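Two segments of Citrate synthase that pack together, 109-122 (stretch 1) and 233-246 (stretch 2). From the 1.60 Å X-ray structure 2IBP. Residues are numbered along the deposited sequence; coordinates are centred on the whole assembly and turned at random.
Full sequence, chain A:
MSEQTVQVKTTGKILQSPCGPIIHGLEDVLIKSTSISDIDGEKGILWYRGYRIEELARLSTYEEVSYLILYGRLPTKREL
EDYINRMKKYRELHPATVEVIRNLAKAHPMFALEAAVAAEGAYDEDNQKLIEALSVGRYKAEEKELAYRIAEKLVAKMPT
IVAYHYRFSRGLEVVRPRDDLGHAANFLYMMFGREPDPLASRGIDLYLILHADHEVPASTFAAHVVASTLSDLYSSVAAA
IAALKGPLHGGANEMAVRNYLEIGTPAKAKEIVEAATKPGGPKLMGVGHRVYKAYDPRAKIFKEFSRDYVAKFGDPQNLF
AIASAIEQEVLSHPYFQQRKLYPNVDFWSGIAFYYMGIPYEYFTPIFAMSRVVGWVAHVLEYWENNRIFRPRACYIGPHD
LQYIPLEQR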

ATOM      1  N   PRO A 109      -2.249  -6.906 -16.031  1.00  9.47           N
ATOM      2  CA  PRO A 109      -3.378  -7.170 -15.158  1.00 10.09           C
ATOM      3  C   PRO A 109      -3.246  -6.679 -13.729  1.00  9.11           C
ATOM      4  O   PRO A 109      -4.254  -6.364 -13.119  1.00 10.25           O
ATOM      5  CB  PRO A 109      -3.535  -8.690 -15.194  1.00 13.90           C
ATOM      6  CG  PRO A 109      -2.375  -9.220 -15.912  1.00 15.00           C
ATOM      7  CD  PRO A 109      -1.761  -8.122 -16.697  1.00 10.02           C
ATOM      8  N   MET A 110      -2.040  -6.656 -13.168  1.00  8.88           N
ATOM      9  CA  MET A 110      -1.902  -6.220 -11.775  1.00 11.34           C
ATOM     10  C   MET A 110      -2.280  -4.751 -11.583  1.00  9.86           C
ATOM     11  O   MET A 110      -2.828  -4.392 -10.544  1.00  9.23           O
ATOM     12  CB  MET A 110      -0.530  -6.538 -11.201  1.00  9.11           C
ATOM     13  CG  MET A 110      -0.308  -8.032 -11.030  1.00 10.71           C
ATOM     14  SD  MET A 110      -1.359  -8.769  -9.760  1.00 10.10           S
ATOM     15  CE  MET A 110      -0.483  -8.299  -8.273  1.00  9.60           C
ATOM     16  N   PHE A 111      -2.064  -3.918 -12.598  1.00  9.89           N
ATOM     17  CA  PHE A 111      -2.504  -2.521 -12.510  1.00  8.66           C
ATOM     18  C   PHE A 111      -4.031  -2.484 -12.512  1.00  7.65           C
ATOM     19  O   PHE A 111      -4.657  -1.702 -11.796  1.00 10.52           O
ATOM     20  CB  PHE A 111      -1.977  -1.704 -13.677  1.00 12.31           C
ATOM     21  CG  PHE A 111      -0.530  -1.339 -13.556  1.00 13.17           C
ATOM     22  CD1 PHE A 111      -0.121  -0.414 -12.605  1.00 14.97           C
ATOM     23  CD2 PHE A 111       0.395  -1.825 -14.452  1.00 15.19           C
ATOM     24  CE1 PHE A 111       1.199  -0.015 -12.522  1.00 14.23           C
ATOM     25  CE2 PHE A 111       1.718  -1.445 -14.362  1.00 14.09           C
ATOM     26  CZ  PHE A 111       2.117  -0.541 -13.399  1.00 14.25           C
ATOM     27  N   ALA A 112      -4.631  -3.316 -13.360  1.00 10.28           N
ATOM     28  CA  ALA A 112      -6.082  -3.406 -13.452  1.00 11.23           C
ATOM     29  C   ALA A 112      -6.655  -3.868 -12.130  1.00  9.98           C
ATOM     30  O   ALA A 112      -7.696  -3.364 -11.706  1.00  8.90           O
ATOM     31  CB  ALA A 112      -6.507  -4.358 -14.578  1.00 11.32           C
ATOM     32  N   LEU A 113      -6.013  -4.852 -11.494  1.00  8.23           N
ATOM     33  CA  LEU A 113      -6.483  -5.328 -10.190  1.00  8.46           C
ATOM     34  C   LEU A 113      -6.449  -4.195  -9.181  1.00 10.89           C
ATOM     35  O   LEU A 113      -7.415  -3.999  -8.446  1.00 10.42           O
ATOM     36  CB  LEU A 113      -5.656  -6.487  -9.651  1.00 12.51           C
ATOM     37  CG  LEU A 113      -6.208  -7.876  -9.968  1.00 19.63           C
ATOM     38  CD1 LEU A 113      -6.239  -8.137 -11.473  1.00 21.94           C
ATOM     39  CD2 LEU A 113      -5.371  -8.916  -9.243  1.00 15.03           C
ATOM     40  N   GLU A 114      -5.319  -3.493  -9.101  1.00  9.02           N
ATOM     41  CA  GLU A 114      -5.190  -2.397  -8.134  1.00  9.59           C
ATOM     42  C   GLU A 114      -6.298  -1.379  -8.333  1.00 11.60           C
ATOM     43  O   GLU A 114      -6.988  -1.013  -7.385  1.00 10.48           O
ATOM     44  CB  GLU A 114      -3.864  -1.646  -8.304  1.00 16.41           C
ATOM     45  CG  GLU A 114      -2.625  -2.377  -7.894  1.00 25.00           C
ATOM     46  CD  GLU A 114      -1.392  -1.511  -8.066  1.00 18.03           C
ATOM     47  OE1 GLU A 114      -1.398  -0.345  -7.595  1.00 22.60           O
ATOM     48  OE2 GLU A 114      -0.428  -1.982  -8.702  1.00 24.32           O
ATOM     49  N   ALA A 115      -6.463  -0.920  -9.572  1.00  8.12           N
ATOM     50  CA  ALA A 115      -7.457   0.103  -9.886  1.00  8.09           C
ATOM     51  C   ALA A 115      -8.895  -0.406  -9.725  1.00  8.06           C
ATOM     52  O   ALA A 115      -9.760   0.291  -9.196  1.00  9.14           O
ATOM     53  CB  ALA A 115      -7.235   0.642 -11.304  1.00 11.66           C
ATOM     54  N   ALA A 116      -9.139  -1.642 -10.154  1.00  7.96           N
ATOM     55  CA  ALA A 116     -10.473  -2.225 -10.059  1.00  8.90           C
ATOM     56  C   ALA A 116     -10.917  -2.426  -8.608  1.00  7.20           C
ATOM     57  O   ALA A 116     -12.071  -2.179  -8.255  1.00  9.09           O
ATOM     58  CB  ALA A 116     -10.525  -3.567 -10.825  1.00  7.99           C
ATOM     59  N   VAL A 117      -9.996  -2.831  -7.746  1.00  7.83           N
ATOM     60  CA  VAL A 117     -10.337  -3.017  -6.340  1.00  7.01           C
ATOM     61  C   VAL A 117     -10.685  -1.666  -5.704  1.00  8.60           C
ATOM     62  O   VAL A 117     -11.692  -1.528  -5.005  1.00  9.47           O
ATOM     63  CB  VAL A 117      -9.209  -3.699  -5.597  1.00  9.11           C
ATOM     64  CG1 VAL A 117      -9.419  -3.587  -4.100  1.00  8.20           C
ATOM     65  CG2 VAL A 117      -9.102  -5.146  -6.053  1.00  9.57           C
ATOM     66  N   ALA A 118      -9.906  -0.639  -6.017  1.00  9.24           N
ATOM     67  CA  ALA A 118     -10.208   0.703  -5.509  1.00  7.35           C
ATOM     68  C   ALA A 118     -11.568   1.165  -6.045  1.00  8.42           C
ATOM     69  O   ALA A 118     -12.390   1.724  -5.312  1.00 10.53           O
ATOM     70  CB  ALA A 118      -9.129   1.703  -5.936  1.00  9.82           C
ATOM     71  N   ALA A 119     -11.797   0.959  -7.338  1.00  9.19           N
ATOM     72  CA  ALA A 119     -13.050   1.364  -7.968  1.00  8.34           C
ATOM     73  C   ALA A 119     -14.247   0.678  -7.346  1.00 10.12           C
ATOM     74  O   ALA A 119     -15.258   1.325  -7.088  1.00  9.70           O
ATOM     75  CB  ALA A 119     -13.030   1.095  -9.460  1.00 11.17           C
ATOM     76  N   GLU A 120     -14.140  -0.623  -7.107  1.00  9.09           N
ATOM     77  CA  GLU A 120     -15.247  -1.363  -6.503  1.00  7.20           C
ATOM     78  C   GLU A 120     -15.528  -0.857  -5.090  1.00 10.13           C
ATOM     79  O   GLU A 120     -16.686  -0.700  -4.687  1.00 11.67           O
ATOM     80  CB  GLU A 120     -14.963  -2.861  -6.509  1.00  9.26           C
ATOM     81  CG  GLU A 120     -16.103  -3.740  -6.017  1.00 12.17           C
ATOM     82  CD  GLU A 120     -17.280  -3.886  -6.983  1.00 10.80           C
ATOM     83  OE1 GLU A 120     -17.188  -3.505  -8.177  1.00  9.94           O
ATOM     84  OE2 GLU A 120     -18.310  -4.454  -6.533  1.00 12.09           O
ATOM     85  N   GLY A 121     -14.483  -0.517  -4.352  1.00  8.58           N
ATOM     86  CA  GLY A 121     -14.679  -0.015  -2.998  1.00  9.71           C
ATOM     87  C   GLY A 121     -15.336   1.355  -2.980  1.00 10.20           C
ATOM     88  O   GLY A 121     -16.041   1.729  -2.016  1.00 11.12           O
ATOM     89  N   ALA A 122     -15.165   2.079  -4.088  1.00  9.89           N
ATOM     90  CA  ALA A 122     -15.627   3.467  -4.212  1.00 13.46           C
ATOM     91  C   ALA A 122     -17.130   3.593  -4.164  1.00  9.99           C
ATOM     92  O   ALA A 122     -17.663   4.585  -3.658  1.00 13.76           O
ATOM     93  CB  ALA A 122     -15.111   4.068  -5.495  1.00 12.14           C
ATOM     94  N   LEU A 233     -11.118  -1.447   3.698  1.00  7.85           N
ATOM     95  CA  LEU A 233     -10.663  -2.773   3.299  1.00  7.20           C
ATOM     96  C   LEU A 233     -10.294  -2.892   1.843  1.00  6.35           C
ATOM     97  O   LEU A 233      -9.342  -3.609   1.495  1.00  8.81           O
ATOM     98  CB  LEU A 233     -11.706  -3.820   3.671  1.00  9.66           C
ATOM     99  CG  LEU A 233     -11.734  -4.159   5.155  1.00 17.01           C
ATOM    100  CD1 LEU A 233     -13.098  -4.731   5.582  1.00 14.64           C
ATOM    101  CD2 LEU A 233     -10.598  -5.100   5.495  1.00 19.36           C
ATOM    102  N   TYR A 234     -11.052  -2.238   0.967  1.00  8.42           N
ATOM    103  CA  TYR A 234     -10.721  -2.286  -0.442  1.00  6.01           C
ATOM    104  C   TYR A 234      -9.363  -1.625  -0.664  1.00  8.08           C
ATOM    105  O   TYR A 234      -8.524  -2.147  -1.384  1.00  9.19           O
ATOM    106  CB  TYR A 234     -11.788  -1.601  -1.269  1.00  7.08           C
ATOM    107  CG  TYR A 234     -13.075  -2.383  -1.445  1.00  8.01           C
ATOM    108  CD1 TYR A 234     -13.295  -3.115  -2.603  1.00  8.99           C
ATOM    109  CD2 TYR A 234     -14.099  -2.300  -0.521  1.00 10.13           C
ATOM    110  CE1 TYR A 234     -14.484  -3.772  -2.831  1.00 11.45           C
ATOM    111  CE2 TYR A 234     -15.297  -2.993  -0.723  1.00 10.98           C
ATOM    112  CZ  TYR A 234     -15.483  -3.711  -1.888  1.00 12.41           C
ATOM    113  OH  TYR A 234     -16.672  -4.386  -2.146  1.00 13.78           O
ATOM    114  N   SER A 235      -9.163  -0.452  -0.088  1.00  8.98           N
ATOM    115  CA  SER A 235      -7.887   0.245  -0.246  1.00  7.98           C
ATOM    116  C   SER A 235      -6.721  -0.573   0.315  1.00  5.82           C
ATOM    117  O   SER A 235      -5.631  -0.623  -0.268  1.00  7.76           O
ATOM    118  CB  SER A 235      -7.964   1.621   0.413  1.00  9.04           C
ATOM    119  OG  SER A 235      -8.895   2.403  -0.314  1.00  9.88           O
ATOM    120  N   SER A 236      -6.958  -1.261   1.429  1.00  6.81           N
ATOM    121  CA  SER A 236      -5.924  -2.111   2.019  1.00  7.53           C
ATOM    122  C   SER A 236      -5.552  -3.260   1.060  1.00  9.50           C
ATOM    123  O   SER A 236      -4.375  -3.595   0.879  1.00  8.23           O
ATOM    124  CB  SER A 236      -6.392  -2.643   3.357  1.00  8.44           C
ATOM    125  OG  SER A 236      -6.594  -1.563   4.271  1.00  9.41           O
ATOM    126  N   VAL A 237      -6.562  -3.841   0.429  1.00  7.07           N
ATOM    127  CA  VAL A 237      -6.322  -4.904  -0.534  1.00  7.07           C
ATOM    128  C   VAL A 237      -5.620  -4.361  -1.783  1.00  6.96           C
ATOM    129  O   VAL A 237      -4.679  -4.988  -2.285  1.00  7.61           O
ATOM    130  CB  VAL A 237      -7.603  -5.691  -0.867  1.00  6.82           C
ATOM    131  CG1 VAL A 237      -7.374  -6.615  -2.072  1.00  8.82           C
ATOM    132  CG2 VAL A 237      -8.027  -6.487   0.343  1.00  8.19           C
ATOM    133  N   ALA A 238      -6.014  -3.175  -2.238  1.00  7.41           N
ATOM    134  CA  ALA A 238      -5.365  -2.563  -3.398  1.00  8.25           C
ATOM    135  C   ALA A 238      -3.866  -2.382  -3.100  1.00  7.23           C
ATOM    136  O   ALA A 238      -3.023  -2.678  -3.949  1.00  6.73           O
ATOM    137  CB  ALA A 238      -6.020  -1.233  -3.753  1.00  8.07           C
ATOM    138  N   ALA A 239      -3.538  -1.952  -1.876  1.00  5.46           N
ATOM    139  CA  ALA A 239      -2.146  -1.793  -1.455  1.00  8.32           C
ATOM    140  C   ALA A 239      -1.414  -3.134  -1.402  1.00  8.36           C
ATOM    141  O   ALA A 239      -0.278  -3.228  -1.805  1.00  6.55           O
ATOM    142  CB  ALA A 239      -2.054  -1.081  -0.099  1.00  7.81           C
ATOM    143  N   ALA A 240      -2.072  -4.169  -0.881  1.00  5.80           N
ATOM    144  CA  ALA A 240      -1.490  -5.510  -0.857  1.00  5.59           C
ATOM    145  C   ALA A 240      -1.129  -5.964  -2.278  1.00  5.03           C
ATOM    146  O   ALA A 240      -0.044  -6.498  -2.517  1.00  6.49           O
ATOM    147  CB  ALA A 240      -2.466  -6.482  -0.237  1.00  5.72           C
ATOM    148  N   ILE A 241      -2.040  -5.718  -3.218  1.00  5.95           N
ATOM    149  CA  ILE A 241      -1.825  -6.031  -4.642  1.00  4.46           C
ATOM    150  C   ILE A 241      -0.644  -5.251  -5.195  1.00  5.39           C
ATOM    151  O   ILE A 241       0.164  -5.786  -5.943  1.00  7.97           O
ATOM    152  CB  ILE A 241      -3.103  -5.769  -5.438  1.00  7.29           C
ATOM    153  CG1 ILE A 241      -4.182  -6.768  -5.003  1.00  7.18           C
ATOM    154  CG2 ILE A 241      -2.859  -5.854  -6.949  1.00  8.48           C
ATOM    155  CD1 ILE A 241      -5.583  -6.426  -5.503  1.00  9.15           C
ATOM    156  N   ALA A 242      -0.568  -3.975  -4.841  1.00  6.79           N
ATOM    157  CA  ALA A 242       0.559  -3.134  -5.268  1.00  5.70           C
ATOM    158  C   ALA A 242       1.871  -3.775  -4.840  1.00  7.69           C
ATOM    159  O   ALA A 242       2.840  -3.836  -5.599  1.00  7.73           O
ATOM    160  CB  ALA A 242       0.413  -1.749  -4.667  1.00  6.40           C
ATOM    161  N   ALA A 243       1.923  -4.278  -3.621  1.00  6.99           N
ATOM    162  CA  ALA A 243       3.152  -4.902  -3.143  1.00  6.10           C
ATOM    163  C   ALA A 243       3.385  -6.230  -3.851  1.00  6.06           C
ATOM    164  O   ALA A 243       4.512  -6.570  -4.224  1.00  9.03           O
ATOM    165  CB  ALA A 243       3.089  -5.115  -1.622  1.00  7.62           C
ATOM    166  N   LEU A 244       2.315  -7.003  -3.988  1.00  6.87           N
ATOM    167  CA  LEU A 244       2.394  -8.327  -4.589  1.00  8.39           C
ATOM    168  C   LEU A 244       2.966  -8.287  -6.008  1.00  7.25           C
ATOM    169  O   LEU A 244       3.587  -9.235  -6.466  1.00 10.03           O
ATOM    170  CB  LEU A 244       1.000  -8.945  -4.611  1.00  9.61           C
ATOM    171  CG  LEU A 244       0.923 -10.316  -5.257  1.00  8.74           C
ATOM    172  CD1 LEU A 244       1.790 -11.272  -4.491  1.00 13.19           C
ATOM    173  CD2 LEU A 244      -0.513 -10.803  -5.271  1.00  9.69           C
ATOM    174  N   LYS A 245       2.725  -7.187  -6.702  1.00  8.62           N
ATOM    175  CA  LYS A 245       3.138  -6.997  -8.080  1.00 12.27           C
ATOM    176  C   LYS A 245       4.660  -6.983  -8.259  1.00  8.97           C
ATOM    177  O   LYS A 245       5.155  -7.241  -9.363  1.00 13.00           O
ATOM    178  CB  LYS A 245       2.582  -5.635  -8.503  1.00 19.68           C
ATOM    179  CG  LYS A 245       2.699  -5.260  -9.922  1.00 26.70           C
ATOM    180  CD  LYS A 245       1.976  -3.934 -10.104  1.00 18.14           C
ATOM    181  CE  LYS A 245       2.248  -3.373 -11.449  1.00 25.09           C
ATOM    182  NZ  LYS A 245       3.699  -3.145 -11.602  1.00 19.38           N
ATOM    183  N   GLY A 246       5.393  -6.676  -7.189  1.00  7.46           N
ATOM    184  CA  GLY A 246       6.851  -6.527  -7.250  1.00  6.80           C
ATOM    185  C   GLY A 246       7.533  -7.851  -7.498  1.00  6.78           C
ATOM    186  O   GLY A 246       7.100  -8.876  -6.974  1.00  9.78           O
TER
HETATM  187  O   HOH W   1      -2.788   0.314  -5.015  1.00 31.10           O

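This is an antiparallel helix-helix contact held by interlocking side chains and two aromatic faces, with no direct hydrogen bond between the stretches. The axes run at 178° and approach to 8.3 Å, and the pairing buries 716 Å² over both sides. Two reciprocal knobs form its centre. Val-117 sits among Tyr-234, Val-237, Ala-238 and Ile-241, its CG1 3.2 Å from Tyr-234 O and its CG2 3.8 Å from Ile-241 CD1. Ile-241 in turn fills the hole between Met-110, Leu-113, Glu-114 and Val-117; its CG2 lies 3.6 Å from Glu-114 CG and 3.7 Å from Met-110 CE.

At one end, Gly-121 CA rests 3.3 Å from the centroid of the Tyr-234 ring, 16° off the normal, a CH-pi contact over the face. An ideal CB on Gly-121 would fall 2.5 Å from Tyr-234 CB, a clash, so the absent side chain permits this approach. At the other end, Lys-245 CE stands 3.5 Å from the centroid of the Phe-111 ring, 14° off the normal, while Lys-245 NZ, at 4.1 Å from that centroid and 34° off, makes an off-centre cation-pi contact.

Polar linkage is indirect: one water donates to Glu-114 OE1 at 3.0 Å from its O and, weakly, to Ala-238 O at 3.2 Å.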